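Side-chain contacts in cell shape-determining protein MreC (Listeria monocytogenes, PDB 2J5U), which is probably involved in forming and maintaining the shape of the bacterial cell: residues E198-M202 / G203-T207; G151-S154 / D155-L158; S77-P80 / T81-N84. All coordinates share one frame; numbering follows the deposited sequence.

Overall arrangement
Past helix 31-58 the chain enters its two antiparallel beta barrels. Contact 3 comes first and lies in the loop joining strand 68-77 to strand 86-89, neighbours in the first barrel. Contact 2 follows, turning strand 145-153 into strand 158-165 in the second barrel, and contact 1 then closes the hairpin of strands 190-199 and 205-212. The three loops lie in series, and none encloses or crosses another. Strands 158-165 and 205-212 run antiparallel side by side, so contacts 2 and 1 sit at opposite ends of this pair, their centres about 19 Å apart. Contacts 2 and 3 have centres about 17 Å apart, and their nearest atoms come within about 5 Å without touching.

Contact 1. Residues E198-M202 / G203-T207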
# COMPACT_ATOMS: atom_id res chain seq x y z
N GLU A 198 -12.11 32.57 67.38
CA GLU A 198 -11.55 33.91 67.50
C GLU A 198 -10.14 33.95 66.93
O GLU A 198 -9.51 32.91 66.73
CB GLU A 198 -11.55 34.36 68.96
CG GLU A 198 -10.37 33.88 69.79
CD GLU A 198 -10.52 34.24 71.27
OE1 GLU A 198 -9.50 34.17 72.00
OE2 GLU A 198 -11.66 34.57 71.70
N THR A 199 -9.67 35.16 66.66
CA THR A 199 -8.34 35.39 66.12
C THR A 199 -7.43 35.77 67.27
O THR A 199 -7.86 36.45 68.19
CB THR A 199 -8.34 36.55 65.12
OG1 THR A 199 -9.09 36.17 63.95
CG2 THR A 199 -6.92 36.93 64.73
N ASP A 200 -6.17 35.32 67.22
CA ASP A 200 -5.25 35.65 68.30
C ASP A 200 -4.60 37.01 68.07
O ASP A 200 -4.58 37.51 66.94
CB ASP A 200 -4.18 34.56 68.44
CG ASP A 200 -3.22 34.55 67.28
OD1 ASP A 200 -3.69 34.37 66.14
OD2 ASP A 200 -2.00 34.72 67.51
N LYS A 201 -4.08 37.59 69.15
CA LYS A 201 -3.45 38.91 69.11
C LYS A 201 -2.52 39.15 67.93
O LYS A 201 -2.65 40.15 67.23
CB LYS A 201 -2.71 39.18 70.43
CG LYS A 201 -2.02 37.96 71.01
CD LYS A 201 -1.30 38.29 72.31
CE LYS A 201 -0.47 37.10 72.78
NZ LYS A 201 0.45 37.43 73.89
N MET A 202 -1.58 38.24 67.71
CA MET A 202 -0.63 38.39 66.60
C MET A 202 -1.32 38.57 65.24
O MET A 202 -0.85 39.33 64.40
CB MET A 202 0.31 37.17 66.54
CG MET A 202 1.04 36.85 67.83
SD MET A 202 1.57 38.32 68.76
CE MET A 202 2.91 38.95 67.72
N GLY A 203 -2.43 37.87 65.04
CA GLY A 203 -3.14 37.94 63.77
C GLY A 203 -2.57 36.92 62.79
O GLY A 203 -2.80 36.99 61.58
N LEU A 204 -1.83 35.95 63.33
CA LEU A 204 -1.18 34.90 62.55
C LEU A 204 -2.00 33.62 62.41
O LEU A 204 -1.83 32.87 61.45
CB LEU A 204 0.17 34.55 63.19
CG LEU A 204 1.17 35.68 63.43
CD1 LEU A 204 2.32 35.18 64.29
CD2 LEU A 204 1.66 36.22 62.09
N SER A 205 -2.88 33.36 63.37
CA SER A 205 -3.69 32.15 63.35
C SER A 205 -5.02 32.36 64.05
O SER A 205 -5.32 33.45 64.51
CB SER A 205 -2.93 31.02 64.05
OG SER A 205 -2.51 31.44 65.34
N GLN A 206 -5.82 31.30 64.12
CA GLN A 206 -7.10 31.37 64.79
C GLN A 206 -7.12 30.36 65.93
O GLN A 206 -6.27 29.48 66.01
CB GLN A 206 -8.25 31.05 63.83
CG GLN A 206 -8.58 32.15 62.86
CD GLN A 206 -9.73 31.77 61.95
OE1 GLN A 206 -10.89 31.81 62.34
NE2 GLN A 206 -9.40 31.39 60.72
N THR A 207 -8.10 30.50 66.81
CA THR A 207 -8.23 29.59 67.93
C THR A 207 -9.69 29.27 68.06
O THR A 207 -10.53 30.17 68.09
CB THR A 207 -7.74 30.24 69.23
OG1 THR A 207 -6.39 30.68 69.07
CG2 THR A 207 -7.81 29.24 70.38
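With chi1 of Asp200 at 69° and of Ser205 at 53°, CG of the one and OG of the other both sit between their backbone N and carbonyl carbon, and the two polar ends are drawn together across the mouth of the loop. Asp200 turns its OD1 inward, where it accepts the backbone N-H of Ser205 (Ser205 N to Asp200 OD1, 3.1 Å). The donor comes to the syn side of the oxygen and stays close to the carboxylate plane. Ser205 OG adds a weak bond to Asp200 OD1 at 3.3 Å, so a single carboxylate oxygen holds both the amide and the hydroxyl of one residue. Asp200 N gives a weak bond to Ser205 O.

At the far end of the loop, Gly203 N reaches back to Asp200 O (2.9 Å) in a weak, bent bond that closes a tight turn through Lys201 and Met202. Gly203 has a positive phi of 88°, a conformation glycine takes readily. Met202, in the turn, and Leu204, just after it, lie side by side and point the same way, with Met202 CB 3.6 Å from Leu204 CG, on an exposed tip.

Below the loop, Thr207 N to Glu198 O (2.8 Å) and Glu198 N to Thr207 O (3.0 Å) are the two backbone bonds of a hydrogen-bonded antiparallel pair. In the next, non-hydrogen-bonded pair, Thr199 OG1 stands 4.2 Å from Gln206 CG, while Gln206 NE2 hydrogen-bonds Met168 O and Pro165 O. The whole is an antiparallel beta hairpin, strand 190-199 into strand 205-212, whose connecting loop is pinned by an aspartate at its base.

Contact 2. Residues G151-S154 / D155-L158; sequences GYDS and DTKL
Asp153 and Thr156 make the tight part of this turn. The Asp153 side chain leaves with CG anti to its backbone N (chi1 -170°), and this carries OD1 over the loop to the amide of Thr156. The bond from Thr156 N to Asp153 OD1 is 2.8 Å long and almost straight at 172°; the donor meets the anti side of the oxygen, somewhat out of the carboxylate plane. Thr156 crosses the aspartate at about a right angle and packs its OG1 3.3 Å from Asp153 CB, while OG1 also takes a weak bond from Leu158 N.

The backbone behind these groups is a G1 beta bulge at the end of a hairpin: Lys157 and Leu158 both face Asp153, and Lys157 has a positive phi of 62°. Asp153 O accepts Lys157 N at 2.7 Å and Leu158 N at longer range, both weakly. On the strand side, Asp153 N gives a sounder bond to Leu158 O (3.1 Å). Leu158 rests its side chain on Phe209 and Lys211 of strand 205-212, the neighbouring strand of the barrel.

Tyr152 closes one flank. Its ring runs alongside Lys157, pointing the same way, with the phenol OH 3.3 Å from Lys157 CG; the lysine chain then bends past Ser154 O, which lies 3.2 Å from Lys157 CD.

The solvent side, at Ser154 and Asp155, is looser: no hydrogen bond joins their side chains to the rest of the turn. Asp155 CB lies against Asp153 OD1, and Asp155 OD2 is 4.5 Å from that oxygen, so the like charges probably repel, though solvent is likely to screen them.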
# COMPACT_ATOMS: atom_id res chain seq x y z
N GLY A 151 -5.25 22.94 76.36
CA GLY A 151 -5.82 23.81 77.38
C GLY A 151 -7.30 23.59 77.63
O GLY A 151 -8.10 23.52 76.69
N TYR A 152 -7.67 23.48 78.90
CA TYR A 152 -9.06 23.29 79.27
C TYR A 152 -9.48 24.38 80.25
O TYR A 152 -8.72 24.75 81.15
CB TYR A 152 -9.26 21.91 79.90
CG TYR A 152 -10.68 21.65 80.33
CD1 TYR A 152 -11.03 21.59 81.68
CD2 TYR A 152 -11.69 21.48 79.39
CE1 TYR A 152 -12.35 21.37 82.07
CE2 TYR A 152 -13.02 21.26 79.77
CZ TYR A 152 -13.34 21.20 81.11
OH TYR A 152 -14.64 20.94 81.47
N ASP A 153 -10.68 24.91 80.07
CA ASP A 153 -11.20 25.95 80.94
C ASP A 153 -12.33 25.35 81.77
O ASP A 153 -13.38 24.99 81.24
CB ASP A 153 -11.70 27.12 80.09
CG ASP A 153 -12.03 28.33 80.92
OD1 ASP A 153 -13.09 28.34 81.59
OD2 ASP A 153 -11.23 29.29 80.92
N SER A 154 -12.10 25.25 83.08
CA SER A 154 -13.06 24.67 84.03
C SER A 154 -14.41 25.36 84.03
O SER A 154 -15.44 24.72 84.22
CB SER A 154 -12.49 24.74 85.44
OG SER A 154 -11.09 24.57 85.42
N ASP A 155 -14.39 26.67 83.82
CA ASP A 155 -15.61 27.47 83.80
C ASP A 155 -16.43 27.29 82.53
O ASP A 155 -17.59 26.87 82.60
CB ASP A 155 -15.26 28.95 83.98
CG ASP A 155 -14.45 29.20 85.25
OD1 ASP A 155 -14.09 30.37 85.52
OD2 ASP A 155 -14.17 28.22 85.98
N THR A 156 -15.83 27.59 81.38
CA THR A 156 -16.53 27.44 80.11
C THR A 156 -16.68 26.00 79.69
O THR A 156 -17.48 25.70 78.80
CB THR A 156 -15.81 28.18 78.96
OG1 THR A 156 -14.60 27.49 78.61
CG2 THR A 156 -15.47 29.59 79.37
N LYS A 157 -15.92 25.10 80.32
CA LYS A 157 -15.96 23.68 79.97
C LYS A 157 -15.51 23.47 78.51
O LYS A 157 -15.97 22.55 77.84
CB LYS A 157 -17.39 23.13 80.15
CG LYS A 157 -17.63 22.27 81.39
CD LYS A 157 -17.69 23.08 82.67
CE LYS A 157 -17.80 22.16 83.90
NZ LYS A 157 -18.99 21.24 83.85
N LEU A 158 -14.61 24.33 78.04
CA LEU A 158 -14.14 24.26 76.67
C LEU A 158 -12.64 23.99 76.46
O LEU A 158 -11.79 24.49 77.19
CB LEU A 158 -14.52 25.54 75.92
CG LEU A 158 -16.01 25.81 75.81
CD1 LEU A 158 -16.24 27.08 75.02
CD2 LEU A 158 -16.71 24.64 75.14

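Contact 3. Residues S77-P80 / T81-N84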
# COMPACT_ATOMS: atom_id res chain seq x y z
N SER A 77 -10.12 4.00 90.21
CA SER A 77 -9.82 4.98 91.25
C SER A 77 -9.72 6.39 90.71
O SER A 77 -9.16 6.62 89.64
CB SER A 77 -8.52 4.63 91.96
OG SER A 77 -8.19 5.63 92.92
N ARG A 78 -10.26 7.34 91.45
CA ARG A 78 -10.24 8.74 91.06
C ARG A 78 -10.29 9.56 92.34
O ARG A 78 -11.18 9.39 93.17
CB ARG A 78 -11.42 9.05 90.16
CG ARG A 78 -11.39 10.42 89.54
CD ARG A 78 -12.44 10.56 88.47
NE ARG A 78 -12.37 11.83 87.78
CZ ARG A 78 -13.08 12.14 86.70
NH1 ARG A 78 -12.94 13.33 86.14
NH2 ARG A 78 -13.94 11.26 86.18
N ASN A 79 -9.32 10.45 92.50
CA ASN A 79 -9.23 11.27 93.69
C ASN A 79 -9.88 12.62 93.50
O ASN A 79 -9.59 13.33 92.55
CB ASN A 79 -7.76 11.46 94.07
CG ASN A 79 -7.58 12.08 95.45
OD1 ASN A 79 -8.34 12.96 95.85
ND2 ASN A 79 -6.57 11.62 96.16
N PRO A 80 -10.80 12.99 94.40
CA PRO A 80 -11.44 14.30 94.24
C PRO A 80 -10.44 15.46 94.25
O PRO A 80 -10.68 16.49 93.62
CB PRO A 80 -12.44 14.37 95.41
CG PRO A 80 -12.15 13.15 96.25
CD PRO A 80 -11.58 12.14 95.31
N THR A 81 -9.31 15.29 94.94
CA THR A 81 -8.31 16.35 94.97
C THR A 81 -7.85 16.73 93.56
O THR A 81 -7.62 17.90 93.28
CB THR A 81 -7.07 15.93 95.79
OG1 THR A 81 -7.49 15.48 97.09
CG2 THR A 81 -6.11 17.11 95.94
N ASN A 82 -7.72 15.75 92.67
CA ASN A 82 -7.29 16.00 91.29
C ASN A 82 -8.22 15.30 90.30
O ASN A 82 -7.79 14.72 89.29
CB ASN A 82 -5.83 15.58 91.10
CG ASN A 82 -5.61 14.11 91.36
OD1 ASN A 82 -6.49 13.41 91.86
ND2 ASN A 82 -4.42 13.63 91.03
N TRP A 83 -9.51 15.37 90.60
CA TRP A 83 -10.58 14.77 89.82
C TRP A 83 -10.50 14.97 88.30
O TRP A 83 -10.69 14.03 87.53
CB TRP A 83 -11.92 15.30 90.33
CG TRP A 83 -13.10 14.50 89.91
CD1 TRP A 83 -13.96 14.76 88.88
CD2 TRP A 83 -13.55 13.27 90.50
NE1 TRP A 83 -14.91 13.77 88.79
CE2 TRP A 83 -14.68 12.84 89.76
CE3 TRP A 83 -13.10 12.49 91.56
CZ2 TRP A 83 -15.37 11.67 90.06
CZ3 TRP A 83 -13.78 11.31 91.87
CH2 TRP A 83 -14.90 10.91 91.11
N ASN A 84 -10.22 16.20 87.88
CA ASN A 84 -10.16 16.51 86.46
C ASN A 84 -8.82 16.29 85.79
O ASN A 84 -8.67 16.55 84.60
CB ASN A 84 -10.60 17.95 86.22
CG ASN A 84 -12.04 18.17 86.55
OD1 ASN A 84 -12.88 17.28 86.34
ND2 ASN A 84 -12.36 19.34 87.07
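From Asn79 to Trp83 the backbone winds through a short 3-10 turn, with Pro80 and Thr81 in helical conformation. Asn82 N reaches back to Asn79 O (3.1 Å) and Trp83 N to Pro80 O, both weakly. Asn79 adds an Asx turn at the start: its OD1 accepts Thr81 N at 2.7 Å and Thr81 OG1 at 2.9 Å, both donors arriving from the same face of the amide.

The extended Arg78 side chain then crosses the Trp83 ring system. With chi1 at -172° and the chain extended as far as NE, the methylenes reach over the six-membered ring, with Arg78 CD 3.3 Å above that ring's centre. The guanidinium continues flat on the indole, planes 12° apart. Arg78 CZ sits 3.5 Å from the centroid of the five-membered ring, a cation-pi stack. The same arginine grips the tryptophan backbone side-on: Arg78 NE (2.8 Å) and Arg78 NH1 (2.7 Å) both bond to Trp83 O, from the same face of its carbonyl, NH1 well above the carbonyl plane. Stack and bonds together fix the guanidinium's orientation against the indole.

Arg78 NH1 also bonds Met216 O, and Trp83 NE1 bonds Tyr217 O, its ring meeting that tyrosine's at about 50°. The loop between strands 68-77 and 86-89 is thereby fastened to the segment leading into strand 221-227.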